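PDB 5Y5R: pyrethroid hydrolase from Sphingobium faniae, which hydrolyses pyrethroid pesticides, cleaving the ester of cypermethrin and permethrin into an alcohol and a cyclopropanecarboxylic acid. Local coordinates for residues A[7-12]-A[82-87]; A[37-42]-A[48-53]; A[133-138]-A[171-176]. All coordinates share one frame; numbering follows the deposited sequence.

Contact 1 (A[7-12]-A[82-87]); sequences ILIHGA and ASISWL. With 8NL ((2-methyl-3-phenyl-phenyl)methyl (1~{S})-3-[(~{E})-2-chloranyl-3,3,3-tris(fluoranyl)prop-1-enyl]-2,2-dimethyl-cyclopropane-1-carboxylate), chain G.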
loop_
_atom_site.group_PDB
_atom_site.type_symbol
_atom_site.label_atom_id
_atom_site.label_comp_id
_atom_site.label_asym_id
_atom_site.label_seq_id
_atom_site.Cartn_x
_atom_site.Cartn_y
_atom_site.Cartn_z
ATOM N N ILE A 7 -1.429 8.657 -7.425
ATOM C CA ILE A 7 -2.530 7.953 -6.769
ATOM C C ILE A 7 -1.943 7.204 -5.571
ATOM O O ILE A 7 -1.033 6.384 -5.743
ATOM C CB ILE A 7 -3.252 7.003 -7.738
ATOM C CG1 ILE A 7 -3.777 7.762 -8.968
ATOM C CG2 ILE A 7 -4.368 6.190 -7.002
ATOM C CD1 ILE A 7 -4.300 6.889 -10.076
ATOM N N LEU A 8 -2.380 7.577 -4.362
ATOM C CA LEU A 8 -1.933 6.967 -3.106
ATOM C C LEU A 8 -2.995 5.981 -2.647
ATOM O O LEU A 8 -4.149 6.382 -2.397
ATOM C CB LEU A 8 -1.718 7.997 -1.994
ATOM C CG LEU A 8 -1.042 9.318 -2.387
ATOM C CD1 LEU A 8 -0.973 10.278 -1.237
ATOM C CD2 LEU A 8 0.331 9.004 -3.009
ATOM N N ILE A 9 -2.608 4.716 -2.499
ATOM C CA ILE A 9 -3.542 3.643 -2.176
ATOM C C ILE A 9 -3.250 3.097 -0.781
ATOM O O ILE A 9 -2.138 2.638 -0.506
ATOM C CB ILE A 9 -3.499 2.546 -3.246
ATOM C CG1 ILE A 9 -3.982 3.129 -4.576
ATOM C CG2 ILE A 9 -4.334 1.353 -2.785
ATOM C CD1 ILE A 9 -3.672 2.316 -5.802
ATOM N N HIS A 10 -4.265 3.117 0.084
ATOM C CA HIS A 10 -4.181 2.679 1.468
ATOM C C HIS A 10 -4.038 1.158 1.550
ATOM O O HIS A 10 -4.274 0.435 0.574
ATOM C CB HIS A 10 -5.444 3.092 2.237
ATOM C CG HIS A 10 -6.695 2.431 1.728
ATOM N ND1 HIS A 10 -6.967 1.090 1.939
ATOM C CD2 HIS A 10 -7.748 2.921 1.020
ATOM C CE1 HIS A 10 -8.134 0.789 1.386
ATOM N NE2 HIS A 10 -8.624 1.878 0.813
ATOM N N GLY A 11 -3.652 0.687 2.732
ATOM C CA GLY A 11 -3.556 -0.740 3.055
ATOM C C GLY A 11 -4.729 -1.307 3.856
ATOM O O GLY A 11 -5.803 -0.705 3.963
ATOM N N ALA A 12 -4.504 -2.472 4.488
ATOM C CA ALA A 12 -5.628 -3.159 5.135
ATOM C C ALA A 12 -6.280 -2.333 6.246
ATOM O O ALA A 12 -5.607 -1.684 7.049
ATOM C CB ALA A 12 -5.162 -4.492 5.738
ATOM N N ALA A 82 -0.170 -4.943 -3.181
ATOM C CA ALA A 82 -0.802 -5.976 -4.003
ATOM C C ALA A 82 -1.684 -5.344 -5.073
ATOM O O ALA A 82 -1.741 -5.828 -6.208
ATOM C CB ALA A 82 -1.617 -6.941 -3.133
ATOM N N SER A 83 -2.358 -4.249 -4.733
ATOM C CA SER A 83 -3.208 -3.549 -5.693
ATOM C C SER A 83 -2.396 -2.860 -6.804
ATOM O O SER A 83 -2.810 -2.867 -7.971
ATOM C CB SER A 83 -4.068 -2.537 -4.944
ATOM O OG SER A 83 -4.995 -3.227 -4.110
ATOM N N ILE A 84 -1.283 -2.200 -6.464
ATOM C CA ILE A 84 -0.564 -1.453 -7.502
ATOM C C ILE A 84 0.112 -2.408 -8.467
ATOM O O ILE A 84 0.330 -2.060 -9.627
ATOM C CB ILE A 84 0.462 -0.440 -6.941
ATOM C CG1 ILE A 84 1.769 -1.130 -6.549
ATOM C CG2 ILE A 84 -0.111 0.372 -5.803
ATOM C CD1 ILE A 84 2.882 -0.147 -6.260
ATOM N N SER A 85 0.534 -3.591 -7.992
ATOM C CA SER A 85 1.033 -4.613 -8.902
ATOM C C SER A 85 -0.079 -5.130 -9.821
ATOM O O SER A 85 0.128 -5.366 -11.017
ATOM C CB SER A 85 1.648 -5.754 -8.087
ATOM O OG SER A 85 2.741 -5.302 -7.302
ATOM N N TRP A 86 -1.261 -5.383 -9.266
ATOM C CA TRP A 86 -2.349 -5.849 -10.110
ATOM C C TRP A 86 -2.722 -4.788 -11.141
ATOM O O TRP A 86 -2.844 -5.080 -12.334
ATOM C CB TRP A 86 -3.542 -6.237 -9.239
ATOM C CG TRP A 86 -4.559 -7.035 -9.970
ATOM C CD1 TRP A 86 -4.729 -8.383 -9.934
ATOM C CD2 TRP A 86 -5.576 -6.523 -10.840
ATOM N NE1 TRP A 86 -5.783 -8.750 -10.736
ATOM C CE2 TRP A 86 -6.314 -7.620 -11.307
ATOM C CE3 TRP A 86 -5.924 -5.240 -11.277
ATOM C CZ2 TRP A 86 -7.380 -7.474 -12.186
ATOM C CZ3 TRP A 86 -6.998 -5.098 -12.149
ATOM C CH2 TRP A 86 -7.702 -6.210 -12.593
ATOM N N LEU A 87 -2.849 -3.541 -10.699
ATOM C CA LEU A 87 -3.187 -2.438 -11.598
ATOM C C LEU A 87 -2.114 -2.204 -12.652
ATOM O O LEU A 87 -2.426 -1.956 -13.822
ATOM C CB LEU A 87 -3.373 -1.170 -10.784
ATOM C CG LEU A 87 -4.702 -1.031 -10.042
ATOM C CD1 LEU A 87 -4.554 -0.069 -8.863
ATOM C CD2 LEU A 87 -5.721 -0.540 -11.001
HETATM C C 8NL G . -4.326 -2.412 9.882
HETATM C C8 8NL G . -6.319 0.103 12.365
HETATM C C9 8NL G . -7.316 -0.155 13.300
HETATM C C10 8NL G . -7.166 -1.186 14.217
HETATM C C11 8NL G . -5.988 -1.925 14.150
HETATM C C12 8NL G . -4.998 -1.649 13.207
HETATM C C13 8NL G . -2.290 -1.315 7.904
HETATM O O 8NL G . -1.662 -2.610 8.063
HETATM CL CL 8NL G . -0.510 -9.657 8.340
HETATM C C21 8NL G . -1.011 -8.045 7.826
HETATM C C22 8NL G . -2.378 -7.568 8.258
HETATM F F2 8NL G . -2.215 -6.669 9.213
HETATM F F1 8NL G . -3.086 -7.056 7.271
HETATM F F 8NL G . -3.027 -8.613 8.728
HETATM C C20 8NL G . -0.170 -7.280 7.128
HETATM C C16 8NL G . -0.573 -5.905 6.641
HETATM C C17 8NL G . 0.717 -5.219 6.203
HETATM C C18 8NL G . 0.372 -5.466 4.741
HETATM C C19 8NL G . 1.989 -5.932 6.687
HETATM C C15 8NL G . -0.176 -4.595 7.314
HETATM C C14 8NL G . -1.191 -3.503 6.965
HETATM O O1 8NL G . -1.643 -3.419 5.821
HETATM C C2 8NL G . -2.792 -0.581 9.157
HETATM C C3 8NL G . -2.276 0.693 9.358
HETATM C C4 8NL G . -2.643 1.477 10.451
HETATM C C5 8NL G . -3.585 1.006 11.361
HETATM C C6 8NL G . -4.135 -0.261 11.215
HETATM C C1 8NL G . -3.744 -1.053 10.098
HETATM C C7 8NL G . -5.153 -0.637 12.280
#

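Contact 2 (A[37-42]-A[48-53]); sequences DLTGHT and HLSVVD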
loop_
_atom_site.group_PDB
_atom_site.type_symbol
_atom_site.label_atom_id
_atom_site.label_comp_id
_atom_site.label_asym_id
_atom_site.label_seq_id
_atom_site.Cartn_x
_atom_site.Cartn_y
_atom_site.Cartn_z
ATOM N N ASP A 37 -10.807 5.543 -1.619
ATOM C CA ASP A 37 -11.192 4.308 -0.941
ATOM C C ASP A 37 -11.243 3.149 -1.941
ATOM O O ASP A 37 -11.905 3.234 -2.978
ATOM C CB ASP A 37 -12.559 4.493 -0.282
ATOM C CG ASP A 37 -12.540 5.450 0.900
ATOM O OD1 ASP A 37 -11.457 5.737 1.482
ATOM O OD2 ASP A 37 -13.633 5.967 1.229
ATOM N N LEU A 38 -10.563 2.048 -1.641
ATOM C CA LEU A 38 -10.787 0.888 -2.485
ATOM C C LEU A 38 -12.193 0.340 -2.191
ATOM O O LEU A 38 -12.912 0.853 -1.336
ATOM C CB LEU A 38 -9.673 -0.158 -2.287
ATOM C CG LEU A 38 -8.265 0.228 -2.788
ATOM C CD1 LEU A 38 -7.226 -0.906 -2.667
ATOM C CD2 LEU A 38 -8.330 0.623 -4.223
ATOM N N THR A 39 -12.626 -0.620 -2.997
ATOM C CA THR A 39 -13.960 -1.177 -2.833
ATOM C C THR A 39 -14.084 -1.843 -1.470
ATOM O O THR A 39 -13.159 -2.516 -1.006
ATOM C CB THR A 39 -14.251 -2.161 -3.962
ATOM O OG1 THR A 39 -14.180 -1.457 -5.206
ATOM C CG2 THR A 39 -15.616 -2.807 -3.809
ATOM N N GLY A 40 -15.206 -1.585 -0.791
ATOM C CA GLY A 40 -15.435 -2.083 0.551
ATOM C C GLY A 40 -14.887 -1.194 1.639
ATOM O O GLY A 40 -15.033 -1.519 2.820
ATOM N N HIS A 41 -14.217 -0.102 1.289
ATOM C CA HIS A 41 -13.584 0.745 2.287
ATOM C C HIS A 41 -14.346 2.043 2.532
ATOM O O HIS A 41 -13.812 2.954 3.180
ATOM C CB HIS A 41 -12.124 1.011 1.878
ATOM C CG HIS A 41 -11.242 -0.191 2.020
ATOM N ND1 HIS A 41 -10.395 -0.370 3.092
ATOM C CD2 HIS A 41 -11.167 -1.326 1.291
ATOM C CE1 HIS A 41 -9.795 -1.542 2.986
ATOM N NE2 HIS A 41 -10.241 -2.139 1.901
ATOM N N THR A 42 -15.582 2.152 2.060
ATOM C CA THR A 42 -16.392 3.341 2.327
ATOM C C THR A 42 -17.632 2.974 3.129
ATOM O O THR A 42 -18.476 2.210 2.628
ATOM C CB THR A 42 -16.749 4.009 1.005
ATOM O OG1 THR A 42 -15.546 4.156 0.238
ATOM C CG2 THR A 42 -17.405 5.365 1.236
ATOM N N HIS A 48 -16.666 -5.813 3.515
ATOM C CA HIS A 48 -15.708 -6.793 2.998
ATOM C C HIS A 48 -16.345 -7.845 2.096
ATOM O O HIS A 48 -15.713 -8.282 1.136
ATOM C CB HIS A 48 -14.994 -7.499 4.153
ATOM C CG HIS A 48 -15.878 -8.394 4.970
ATOM N ND1 HIS A 48 -16.833 -7.918 5.840
ATOM C CD2 HIS A 48 -15.943 -9.745 5.049
ATOM C CE1 HIS A 48 -17.445 -8.934 6.422
ATOM N NE2 HIS A 48 -16.924 -10.053 5.958
ATOM N N LEU A 49 -17.583 -8.261 2.366
ATOM C CA LEU A 49 -18.143 -9.330 1.540
ATOM C C LEU A 49 -18.524 -8.870 0.145
ATOM O O LEU A 49 -18.807 -9.717 -0.716
ATOM C CB LEU A 49 -19.342 -9.993 2.221
ATOM C CG LEU A 49 -19.086 -10.730 3.536
ATOM C CD1 LEU A 49 -20.408 -11.172 4.160
ATOM C CD2 LEU A 49 -18.184 -11.928 3.341
ATOM N N SER A 50 -18.597 -7.562 -0.087
ATOM C CA SER A 50 -18.927 -7.055 -1.415
ATOM C C SER A 50 -17.772 -7.178 -2.397
ATOM O O SER A 50 -17.993 -7.190 -3.608
ATOM C CB SER A 50 -19.369 -5.589 -1.299
ATOM O OG SER A 50 -18.258 -4.755 -0.974
ATOM N N VAL A 51 -16.548 -7.319 -1.921
ATOM C CA VAL A 51 -15.437 -7.404 -2.858
ATOM C C VAL A 51 -15.471 -8.759 -3.552
ATOM O O VAL A 51 -15.312 -9.803 -2.914
ATOM C CB VAL A 51 -14.108 -7.193 -2.141
ATOM C CG1 VAL A 51 -12.988 -7.236 -3.159
ATOM C CG2 VAL A 51 -14.149 -5.885 -1.374
ATOM N N VAL A 52 -15.566 -8.742 -4.873
ATOM C CA VAL A 52 -15.623 -9.985 -5.624
ATOM C C VAL A 52 -14.231 -10.505 -5.953
ATOM O O VAL A 52 -13.893 -11.649 -5.634
ATOM C CB VAL A 52 -16.435 -9.773 -6.906
ATOM C CG1 VAL A 52 -16.437 -11.060 -7.675
ATOM C CG2 VAL A 52 -17.846 -9.300 -6.554
ATOM N N ASP A 53 -13.391 -9.668 -6.541
ATOM C CA ASP A 53 -12.044 -10.063 -6.938
ATOM C C ASP A 53 -11.227 -8.779 -7.076
ATOM O O ASP A 53 -11.693 -7.690 -6.723
ATOM C CB ASP A 53 -12.074 -10.945 -8.199
ATOM C CG ASP A 53 -12.667 -10.247 -9.413
ATOM O OD1 ASP A 53 -12.929 -9.031 -9.353
ATOM O OD2 ASP A 53 -12.865 -10.926 -10.450
#

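Contact 3 (A[133-138]-A[171-176]); sequences QPVDEG and IQTQST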
loop_
_atom_site.group_PDB
_atom_site.type_symbol
_atom_site.label_atom_id
_atom_site.label_comp_id
_atom_site.label_asym_id
_atom_site.label_seq_id
_atom_site.Cartn_x
_atom_site.Cartn_y
_atom_site.Cartn_z
ATOM N N GLN A 133 -7.541 -10.581 13.386
ATOM C CA GLN A 133 -8.088 -11.921 13.473
ATOM C C GLN A 133 -9.131 -12.198 12.396
ATOM O O GLN A 133 -9.684 -11.269 11.799
ATOM C CB GLN A 133 -8.672 -12.164 14.868
ATOM C CG GLN A 133 -7.668 -11.868 15.966
ATOM C CD GLN A 133 -8.305 -11.881 17.342
ATOM O OE1 GLN A 133 -9.457 -11.464 17.517
ATOM N NE2 GLN A 133 -7.550 -12.349 18.337
ATOM N N PRO A 134 -9.331 -13.466 12.039
ATOM C CA PRO A 134 -10.324 -13.798 11.009
ATOM C C PRO A 134 -11.760 -13.664 11.518
ATOM O O PRO A 134 -12.029 -13.842 12.707
ATOM C CB PRO A 134 -10.012 -15.263 10.679
ATOM C CG PRO A 134 -8.581 -15.501 11.241
ATOM C CD PRO A 134 -8.535 -14.638 12.451
ATOM N N VAL A 135 -12.679 -13.332 10.589
ATOM C CA VAL A 135 -14.135 -13.338 10.797
ATOM C C VAL A 135 -14.786 -13.904 9.531
ATOM O O VAL A 135 -14.146 -14.010 8.483
ATOM C CB VAL A 135 -14.738 -11.947 11.146
ATOM C CG1 VAL A 135 -14.120 -11.379 12.432
ATOM C CG2 VAL A 135 -14.604 -10.985 9.990
ATOM N N ASP A 136 -16.048 -14.352 9.641
ATOM C CA ASP A 136 -16.776 -14.882 8.466
ATOM C C ASP A 136 -15.942 -15.897 7.684
ATOM O O ASP A 136 -15.748 -15.771 6.468
ATOM C CB ASP A 136 -17.248 -13.789 7.501
ATOM C CG ASP A 136 -18.307 -12.904 8.073
ATOM O OD1 ASP A 136 -18.993 -13.327 9.032
ATOM O OD2 ASP A 136 -18.508 -11.810 7.497
ATOM N N GLU A 137 -15.417 -16.889 8.410
ATOM C CA GLU A 137 -14.724 -18.034 7.831
ATOM C C GLU A 137 -13.573 -17.601 6.922
ATOM O O GLU A 137 -13.408 -18.087 5.799
ATOM C CB GLU A 137 -15.721 -18.927 7.095
ATOM C CG GLU A 137 -16.689 -19.761 8.008
ATOM C CD GLU A 137 -17.597 -18.960 8.990
ATOM O OE1 GLU A 137 -17.524 -17.722 9.079
ATOM O OE2 GLU A 137 -18.424 -19.593 9.686
ATOM N N GLY A 138 -12.743 -16.696 7.438
ATOM C CA GLY A 138 -11.587 -16.277 6.682
ATOM C C GLY A 138 -11.896 -15.469 5.445
ATOM O O GLY A 138 -11.020 -15.324 4.579
ATOM N N ILE A 171 -11.577 1.385 8.535
ATOM C CA ILE A 171 -12.803 0.593 8.440
ATOM C C ILE A 171 -12.744 -0.519 9.492
ATOM O O ILE A 171 -11.735 -0.718 10.169
ATOM C CB ILE A 171 -13.047 0.010 7.024
ATOM C CG1 ILE A 171 -11.831 -0.763 6.542
ATOM C CG2 ILE A 171 -13.418 1.066 6.005
ATOM C CD1 ILE A 171 -12.117 -1.612 5.325
ATOM N N GLN A 172 -13.863 -1.230 9.636
ATOM C CA GLN A 172 -13.997 -2.252 10.670
ATOM C C GLN A 172 -13.587 -3.640 10.204
ATOM O O GLN A 172 -13.105 -4.427 11.029
ATOM C CB GLN A 172 -15.453 -2.325 11.168
ATOM C CG GLN A 172 -15.862 -1.148 12.041
ATOM C CD GLN A 172 -14.933 -0.933 13.234
ATOM O OE1 GLN A 172 -15.020 -1.658 14.237
ATOM N NE2 GLN A 172 -14.034 0.038 13.128
ATOM N N THR A 173 -13.865 -3.990 8.941
ATOM C CA THR A 173 -13.624 -5.329 8.410
ATOM C C THR A 173 -13.017 -5.298 7.007
ATOM O O THR A 173 -13.570 -4.682 6.090
ATOM C CB THR A 173 -14.919 -6.173 8.397
ATOM O OG1 THR A 173 -15.483 -6.221 9.713
ATOM C CG2 THR A 173 -14.599 -7.595 8.001
ATOM N N GLN A 174 -11.925 -6.042 6.836
ATOM C CA GLN A 174 -11.121 -6.074 5.624
ATOM C C GLN A 174 -11.345 -7.367 4.849
ATOM O O GLN A 174 -11.361 -8.446 5.449
ATOM C CB GLN A 174 -9.642 -5.984 5.993
ATOM C CG GLN A 174 -8.772 -6.406 4.842
ATOM C CD GLN A 174 -8.621 -5.287 3.834
ATOM O OE1 GLN A 174 -8.546 -4.107 4.202
ATOM N NE2 GLN A 174 -8.676 -5.635 2.565
ATOM N N SER A 175 -11.414 -7.283 3.516
ATOM C CA SER A 175 -11.565 -8.474 2.678
ATOM C C SER A 175 -10.246 -9.240 2.544
ATOM O O SER A 175 -9.170 -8.653 2.472
ATOM C CB SER A 175 -12.057 -8.099 1.285
ATOM O OG SER A 175 -11.977 -9.221 0.412
ATOM N N THR A 176 -10.328 -10.565 2.539
ATOM C CA THR A 176 -9.107 -11.357 2.398
ATOM C C THR A 176 -8.691 -11.525 0.939
ATOM O O THR A 176 -7.645 -12.134 0.668
ATOM C CB THR A 176 -9.289 -12.710 3.087
ATOM O OG1 THR A 176 -10.368 -13.403 2.456
ATOM C CG2 THR A 176 -9.552 -12.543 4.588
#

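Contact 1 (A[7-12]-A[82-87])
Ile9, the last residue of strand 3-9, sends its side chain onto helix 80-90 and meets Ser83, Ile84 and Leu87. Its CB points at the helix. From there CG1 stands beside the backbone N (chi1 -64°), which puts CG2 anti to it. Ile9 CG2 lies 4.5 Å from Ser83 CB. CG1 carries CD1 outward in an extended chain. Ile9 CD1 ends 4.1 Å from Ile84 CG2. Ile9 CD1 also meets Leu87 CD1 tip to tip at 4.0 Å. Val61 of helix 59-67 also touches Ile9 and Leu87. The result is a small, buried join made by carbon atoms, with no hydrogen bond across it. The short axes of strand and helix come within 9.9 Å of each other at the closest.

Beyond Ile9 comes His10, whose ring is held at both nitrogens. His10 ND1 donates to Gly11 O at 2.9 Å, and His10 NE2 is hydrogen-bonded to Leu38 N. Ala12 N then donates to the ester carbonyl O1 of 8NL at 3.3 Å. Ser78 OG and His230 NE2 are also hydrogen-bonded to the ligand. A backbone NH just past this strand, facing a substrate carbonyl, is consistent with the oxyanion hole of the alpha/beta hydrolase fold.

Contact 2 (A[37-42]-A[48-53])
Thr39 and Gly40 pack against Ser50 and Val51 in a loop-to-loop contact of the alpha/beta hydrolase fold. Both segments belong to the connection between strand 32-34 and helix 54-57, which doubles back on itself. A type II beta turn from Leu38 to His41 presents the first side. Gly40 sits at its third position with a positive phi of 87°, where glycine is common. The second side begins with a short 3-10 turn at residues 48-50 and runs on to Asp53, the N-cap of the following helix.

The touching is van der Waals packing, part of it against polar oxygens; no hydrogen bond spans the two segments. Val51 does most of it through one branch. Val51 CG2 lies anti to the carbonyl carbon and beside the backbone N, and rests 3.5 Å from Thr39 O. The same methyl, Val51 CG2, is 4.2 Å from Thr39 CG2. The other arm of Thr39 has a separate task, since OG1 is hydrogen-bonded to His56 O. Ser50 adds a lighter touch. Ser50 OG is 4.2 Å from Gly40 CA, but its hydrogen-bond partner is Gly47 O, so the hydroxyl is held within its own limb of the loop. Val51 also touches Tyr57 and Ser175, placing this limb against helix 54-57 and strand 174-175.

The turn is tied at its base as well. Asp37 forms a salt bridge with Arg15 through OD2. Thr42 OG1 donates to that same Asp37 OD2 at 2.8 Å, approaching on the anti side, 21° out of the carboxylate plane.

Contact 3 (A[133-138]-A[171-176])
Strands 133-135 and 174-175 of the two segments are the outer ones of a three-stranded antiparallel sheet; the backbones are 8.4 Å apart between the CA atoms of Val135 and Thr173, and draw in to 7.0 Å between those of Gly138 and Thr176. Strand 140-143 lies between them and takes the backbone hydrogen bonds: Gln133 pairs with Gln142, and Gln174 with Leu141. The segments themselves touch at two places.

At the first, Val135 and Thr173 turn their side chains toward each other across the middle strand. Val135 CG2 meets Thr173 CG2 at 3.9 Å. Thr173 OG1 stands beside the backbone N (chi1 -56°), which puts CG2 anti to it. Both side chains also touch Gln142, so the two methyls meet over the middle strand.

The second touch is polar. Asp136, Glu137 and Gly138 all have positive phi, and this turn brings Gly138 O round to Thr176. Thr176 OG1 donates to Gly138 O at 2.9 Å, with a C=O...donor angle of 138°. Thr176 CG2 also lies close to Gly138 O, at 3.1 Å, so the carbonyl rests against two branches of one side chain. Thr176 is hydrogen-bonded through its backbone to Arg139 too, so the turn is held at two neighbouring residues.

The end of the Gln174 side chain leads away. Gln174 NE2 donates to Ser175 O at 3.1 Å, in the carbonyl plane and on a lone pair. Gln174 OE1 is hydrogen-bonded to Leu13 N and NE2 to Tyr57 OH, which ties strand 174-175 to the loop after strand 3-9 and to helix 54-57. In sequence, the segments fall between core strands 95-101 and 194-199, the usual place for the cap of an alpha/beta hydrolase. The Thr176 side chain is about 9 Å from bound 8NL, so this small sheet probably forms part of such a cap.

From the N terminus, strand 3-9 enters the central parallel sheet, and contact 1 closes a long loop when helix 80-90 returns to it. Contact 2 is nested within that loop and closes a short one after strand 32-34. Contact 3 follows both in series and joins the ends of a later stretch. No two contacts cross. Leu38 of contact 2 packs on Ile9 and Ser83 of contact 1. Contacts 2 and 3 meet where His48 NE2 is probably hydrogen-bonded to Asp136 OD2, and where His41 packs on Ile171 and Gln174. Ala12 also touches Gln174. The loop of contact 2 thus bridges the core sheet and the small antiparallel sheet near the ligand.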